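PDB 6HCD: universal stress protein from Archaeoglobus fulgidus, which is of unknown function but belongs to the universal stress protein A family, whose members are generally linked to survival under stress. Local coordinates for residues 23-35 and 48-60. Residues are numbered along the deposited sequence; the frame is centred on the assembly and turned at random.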
loop_
_atom_site.group_PDB
_atom_site.type_symbol
_atom_site.label_atom_id
_atom_site.label_comp_id
_atom_site.label_asym_id
_atom_site.label_seq_id
_atom_site.Cartn_x
_atom_site.Cartn_y
_atom_site.Cartn_z
ATOM N N ILE A 23 19.493 -13.241 4.607
ATOM C CA ILE A 23 20.032 -13.062 3.220
ATOM C C ILE A 23 19.015 -12.325 2.334
ATOM O O ILE A 23 19.432 -11.760 1.330
ATOM C CB ILE A 23 20.461 -14.417 2.601
ATOM C CG1 ILE A 23 21.497 -14.241 1.484
ATOM C CG2 ILE A 23 19.262 -15.221 2.116
ATOM C CD1 ILE A 23 22.064 -15.543 0.949
ATOM N N TYR A 24 17.715 -12.377 2.673
ATOM C CA TYR A 24 16.643 -11.846 1.840
ATOM C C TYR A 24 15.787 -10.848 2.616
ATOM O O TYR A 24 15.676 -10.907 3.831
ATOM C CB TYR A 24 15.795 -12.989 1.272
ATOM C CG TYR A 24 16.348 -13.616 0.016
ATOM C CD1 TYR A 24 17.437 -13.076 -0.653
ATOM C CD2 TYR A 24 15.734 -14.726 -0.545
ATOM C CE1 TYR A 24 17.928 -13.642 -1.818
ATOM C CE2 TYR A 24 16.215 -15.306 -1.708
ATOM C CZ TYR A 24 17.312 -14.761 -2.350
ATOM O OH TYR A 24 17.791 -15.324 -3.497
HETATM N N MSE A 25 15.164 -9.941 1.852
HETATM C CA MSE A 25 14.200 -8.991 2.369
HETATM C C MSE A 25 12.819 -9.626 2.182
HETATM O O MSE A 25 12.337 -9.793 1.058
HETATM C CB MSE A 25 14.353 -7.726 1.566
HETATM C CG MSE A 25 15.740 -7.135 1.838
HETATM SE SE MSE A 25 15.930 -5.458 0.860
HETATM C CE MSE A 25 15.531 -6.029 -0.992
ATOM N N PRO A 26 12.128 -10.004 3.274
ATOM C CA PRO A 26 10.830 -10.669 3.142
ATOM C C PRO A 26 9.678 -9.709 2.807
ATOM O O PRO A 26 9.797 -8.459 2.981
ATOM C CB PRO A 26 10.618 -11.246 4.543
ATOM C CG PRO A 26 11.317 -10.258 5.461
ATOM C CD PRO A 26 12.530 -9.781 4.678
ATOM N N ILE A 27 8.559 -10.304 2.391
ATOM C CA ILE A 27 7.267 -9.647 2.426
ATOM C C ILE A 27 6.694 -9.882 3.833
ATOM O O ILE A 27 6.614 -11.030 4.275
ATOM C CB ILE A 27 6.336 -10.227 1.332
ATOM C CG1 ILE A 27 6.847 -9.970 -0.087
ATOM C CG2 ILE A 27 4.902 -9.745 1.503
ATOM C CD1 ILE A 27 6.843 -8.504 -0.477
ATOM N N VAL A 28 6.274 -8.812 4.511
ATOM C CA VAL A 28 5.632 -8.917 5.820
ATOM C C VAL A 28 4.131 -8.734 5.617
ATOM O O VAL A 28 3.720 -7.786 4.965
ATOM C CB VAL A 28 6.185 -7.872 6.808
ATOM C CG1 VAL A 28 5.338 -7.742 8.064
ATOM C CG2 VAL A 28 7.633 -8.164 7.155
ATOM N N VAL A 29 3.333 -9.646 6.173
ATOM C CA VAL A 29 1.900 -9.551 6.079
ATOM C C VAL A 29 1.339 -9.571 7.506
ATOM O O VAL A 29 1.696 -10.420 8.310
ATOM C CB VAL A 29 1.307 -10.645 5.169
ATOM C CG1 VAL A 29 1.670 -12.046 5.614
ATOM C CG2 VAL A 29 -0.190 -10.481 5.039
ATOM N N ALA A 30 0.520 -8.561 7.831
ATOM C CA ALA A 30 -0.139 -8.455 9.111
ATOM C C ALA A 30 -1.560 -9.017 8.982
ATOM O O ALA A 30 -2.312 -8.585 8.129
ATOM C CB ALA A 30 -0.150 -7.020 9.564
ATOM N N VAL A 31 -1.911 -9.975 9.843
ATOM C CA VAL A 31 -3.243 -10.592 9.819
ATOM C C VAL A 31 -3.874 -10.473 11.209
ATOM O O VAL A 31 -3.207 -10.719 12.214
ATOM C CB VAL A 31 -3.185 -12.057 9.345
ATOM C CG1 VAL A 31 -2.761 -12.147 7.893
ATOM C CG2 VAL A 31 -2.292 -12.901 10.221
ATOM N N ASP A 32 -5.162 -10.102 11.252
ATOM C CA ASP A 32 -5.878 -9.973 12.513
ATOM C C ASP A 32 -6.461 -11.343 12.889
ATOM O O ASP A 32 -6.033 -11.962 13.842
ATOM C CB ASP A 32 -6.932 -8.866 12.437
ATOM C CG ASP A 32 -7.674 -8.622 13.748
ATOM O OD1 ASP A 32 -7.088 -8.915 14.819
ATOM O OD2 ASP A 32 -8.845 -8.182 13.686
ATOM N N LYS A 33 -7.417 -11.818 12.088
ATOM C CA LYS A 33 -8.209 -13.000 12.397
ATOM C C LYS A 33 -8.360 -13.826 11.123
ATOM O O LYS A 33 -7.954 -13.427 10.047
ATOM C CB LYS A 33 -9.564 -12.596 12.986
ATOM C CG LYS A 33 -10.370 -11.594 12.163
ATOM C CD LYS A 33 -11.644 -11.125 12.830
ATOM C CE LYS A 33 -12.723 -10.728 11.842
ATOM N NZ LYS A 33 -13.933 -10.221 12.531
ATOM N N LYS A 34 -8.877 -15.042 11.257
ATOM C CA LYS A 34 -9.224 -15.809 10.067
ATOM C C LYS A 34 -10.481 -15.166 9.481
ATOM O O LYS A 34 -11.456 -15.001 10.183
ATOM C CB LYS A 34 -9.383 -17.297 10.382
ATOM C CG LYS A 34 -8.196 -17.889 11.132
ATOM C CD LYS A 34 -8.042 -19.374 10.979
ATOM C CE LYS A 34 -8.864 -20.125 11.995
ATOM N NZ LYS A 34 -8.197 -20.179 13.320
ATOM N N SER A 35 -10.402 -14.736 8.221
ATOM C CA SER A 35 -11.481 -14.017 7.556
ATOM C C SER A 35 -11.223 -14.047 6.052
ATOM O O SER A 35 -10.081 -14.301 5.612
ATOM C CB SER A 35 -11.594 -12.594 8.063
ATOM O OG SER A 35 -10.451 -11.824 7.692
ATOM N N GLU A 48 3.199 -11.479 -4.454
ATOM C CA GLU A 48 4.360 -10.589 -4.361
ATOM C C GLU A 48 5.633 -11.415 -4.086
ATOM O O GLU A 48 6.678 -11.205 -4.699
ATOM C CB GLU A 48 4.146 -9.562 -3.244
ATOM C CG GLU A 48 3.235 -8.422 -3.626
ATOM C CD GLU A 48 3.898 -7.311 -4.416
ATOM O OE1 GLU A 48 5.124 -7.325 -4.521
ATOM O OE2 GLU A 48 3.173 -6.462 -4.948
ATOM N N ALA A 49 5.527 -12.365 -3.155
ATOM C CA ALA A 49 6.646 -13.190 -2.704
ATOM C C ALA A 49 7.115 -14.119 -3.835
ATOM O O ALA A 49 8.315 -14.264 -4.042
ATOM C CB ALA A 49 6.233 -13.982 -1.484
ATOM N N ARG A 50 6.164 -14.754 -4.538
ATOM C CA ARG A 50 6.455 -15.639 -5.682
ATOM C C ARG A 50 7.196 -14.872 -6.780
ATOM O O ARG A 50 8.141 -15.380 -7.350
ATOM C CB ARG A 50 5.178 -16.204 -6.303
ATOM C CG ARG A 50 4.570 -17.373 -5.537
ATOM C CD ARG A 50 3.476 -18.065 -6.343
ATOM N NE ARG A 50 2.692 -17.193 -7.210
ATOM C CZ ARG A 50 1.457 -16.759 -6.949
ATOM N NH1 ARG A 50 0.847 -17.104 -5.823
ATOM N NH2 ARG A 50 0.837 -16.019 -7.856
ATOM N N LEU A 51 6.715 -13.668 -7.097
ATOM C CA LEU A 51 7.314 -12.834 -8.140
ATOM C C LEU A 51 8.753 -12.460 -7.770
ATOM O O LEU A 51 9.621 -12.467 -8.634
ATOM C CB LEU A 51 6.466 -11.574 -8.342
ATOM C CG LEU A 51 5.114 -11.780 -9.015
ATOM C CD1 LEU A 51 4.290 -10.510 -8.937
ATOM C CD2 LEU A 51 5.290 -12.224 -10.460
ATOM N N ARG A 52 8.995 -12.152 -6.489
ATOM C CA ARG A 52 10.269 -11.601 -6.037
ATOM C C ARG A 52 11.224 -12.710 -5.584
ATOM O O ARG A 52 12.415 -12.462 -5.464
ATOM C CB ARG A 52 10.033 -10.587 -4.915
ATOM C CG ARG A 52 9.273 -9.344 -5.354
ATOM C CD ARG A 52 8.715 -8.581 -4.167
ATOM N NE ARG A 52 7.869 -7.470 -4.552
ATOM C CZ ARG A 52 8.304 -6.266 -4.893
ATOM N NH1 ARG A 52 9.600 -6.011 -4.944
ATOM N NH2 ARG A 52 7.435 -5.311 -5.152
ATOM N N GLY A 53 10.698 -13.916 -5.326
ATOM C CA GLY A 53 11.482 -15.043 -4.811
ATOM C C GLY A 53 11.959 -14.823 -3.384
ATOM O O GLY A 53 13.116 -15.100 -3.055
ATOM N N VAL A 54 11.060 -14.320 -2.526
ATOM C CA VAL A 54 11.355 -14.089 -1.111
ATOM C C VAL A 54 10.262 -14.754 -0.277
ATOM O O VAL A 54 9.165 -15.021 -0.777
ATOM C CB VAL A 54 11.482 -12.584 -0.799
ATOM C CG1 VAL A 54 12.514 -11.910 -1.699
ATOM C CG2 VAL A 54 10.147 -11.869 -0.916
ATOM N N PRO A 55 10.538 -15.062 1.005
ATOM C CA PRO A 55 9.520 -15.619 1.889
ATOM C C PRO A 55 8.541 -14.549 2.393
ATOM O O PRO A 55 8.832 -13.326 2.331
ATOM C CB PRO A 55 10.333 -16.194 3.057
ATOM C CG PRO A 55 11.592 -15.349 3.103
ATOM C CD PRO A 55 11.844 -14.915 1.671
ATOM N N VAL A 56 7.396 -15.031 2.892
ATOM C CA VAL A 56 6.414 -14.211 3.561
ATOM C C VAL A 56 6.546 -14.424 5.073
ATOM O O VAL A 56 6.468 -15.547 5.548
ATOM C CB VAL A 56 4.985 -14.535 3.083
ATOM C CG1 VAL A 56 3.957 -13.684 3.804
ATOM C CG2 VAL A 56 4.847 -14.379 1.570
ATOM N N TYR A 57 6.702 -13.334 5.823
ATOM C CA TYR A 57 6.632 -13.364 7.278
ATOM C C TYR A 57 5.245 -12.879 7.697
ATOM O O TYR A 57 4.913 -11.727 7.476
ATOM C CB TYR A 57 7.695 -12.462 7.908
ATOM C CG TYR A 57 9.122 -12.930 7.798
ATOM C CD1 TYR A 57 9.486 -14.057 7.072
ATOM C CD2 TYR A 57 10.135 -12.187 8.396
ATOM C CE1 TYR A 57 10.812 -14.454 6.966
ATOM C CE2 TYR A 57 11.464 -12.567 8.295
ATOM C CZ TYR A 57 11.801 -13.700 7.575
ATOM O OH TYR A 57 13.103 -14.081 7.486
ATOM N N VAL A 58 4.451 -13.778 8.290
ATOM C CA VAL A 58 3.115 -13.454 8.720
ATOM C C VAL A 58 3.183 -13.049 10.193
ATOM O O VAL A 58 3.679 -13.825 11.019
ATOM C CB VAL A 58 2.148 -14.641 8.536
ATOM C CG1 VAL A 58 0.734 -14.232 8.847
ATOM C CG2 VAL A 58 2.213 -15.250 7.151
ATOM N N VAL A 59 2.659 -11.860 10.514
ATOM C CA VAL A 59 2.760 -11.342 11.880
ATOM C C VAL A 59 1.371 -11.080 12.454
ATOM O O VAL A 59 0.420 -10.704 11.727
ATOM C CB VAL A 59 3.617 -10.074 11.957
ATOM C CG1 VAL A 59 5.012 -10.361 11.447
ATOM C CG2 VAL A 59 2.993 -8.913 11.199
ATOM N N HIS A 60 1.275 -11.287 13.768
ATOM C CA HIS A 60 0.163 -10.831 14.576
ATOM C C HIS A 60 0.725 -10.350 15.921
ATOM O O HIS A 60 1.555 -11.025 16.494
ATOM C CB HIS A 60 -0.885 -11.931 14.784
ATOM C CG HIS A 60 -2.076 -11.428 15.518
ATOM N ND1 HIS A 60 -3.170 -10.896 14.867
ATOM C CD2 HIS A 60 -2.346 -11.356 16.840
ATOM C CE1 HIS A 60 -4.078 -10.528 15.757
ATOM N NE2 HIS A 60 -3.592 -10.797 16.981
#
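The CB-CG edge of Pro26 sits over one face of the Tyr57 ring, CB above its centre at 3.8 Å from the centroid and only 3° off the normal, a CH-pi contact made at the start of two paired parallel strands. CG anti to the carbonyl carbon (chi1 -71°) turns the ring under the proline, while Phe112 and His97 also meet it. Replacing Tyr57 by an alanine would probably leave the Pro26 ring without its aromatic platform and open a gap beside Phe112. Strands 27-30 and 56-60 are the parallel arms of a right-handed beta-alpha-beta crossover, and five backbone hydrogen bonds, from Ile27 N to Pro55 O through Val31 N to Val59 O, zip them together. On the face toward helix 36-52, Ile27 is the main bump: CG1 nestles against Val54 CG2 (3.9 Å) and Ala49, and CD1 reaches a hollow between Glu48 CB and Arg52 CD. Further along, Val29 CG1 sits in the notch between Val56 and Val58, running alongside the latter. Val29 CG1 is tight against Val56 CG1 at 3.3 Å, and Val31 CG2 fits against Val58 CG1 (3.6 Å). The other face carries Val28 CG1 and Ala30 CB, which share Val59 CG2. At the carboxyl end the pairing passes to a side chain: with CG anti to the backbone N, the His60 ring swings across and ND1 donates to Val31 O in the ring plane (2.7 Å). This bond fixes the ring's rotation beside a bound unidentified ligand. Backbone hydrogen bonds thus set the parallel register and apolar side chains interlock on both faces, while a nearly straight imidazole bond helps to hold the ligand-side end.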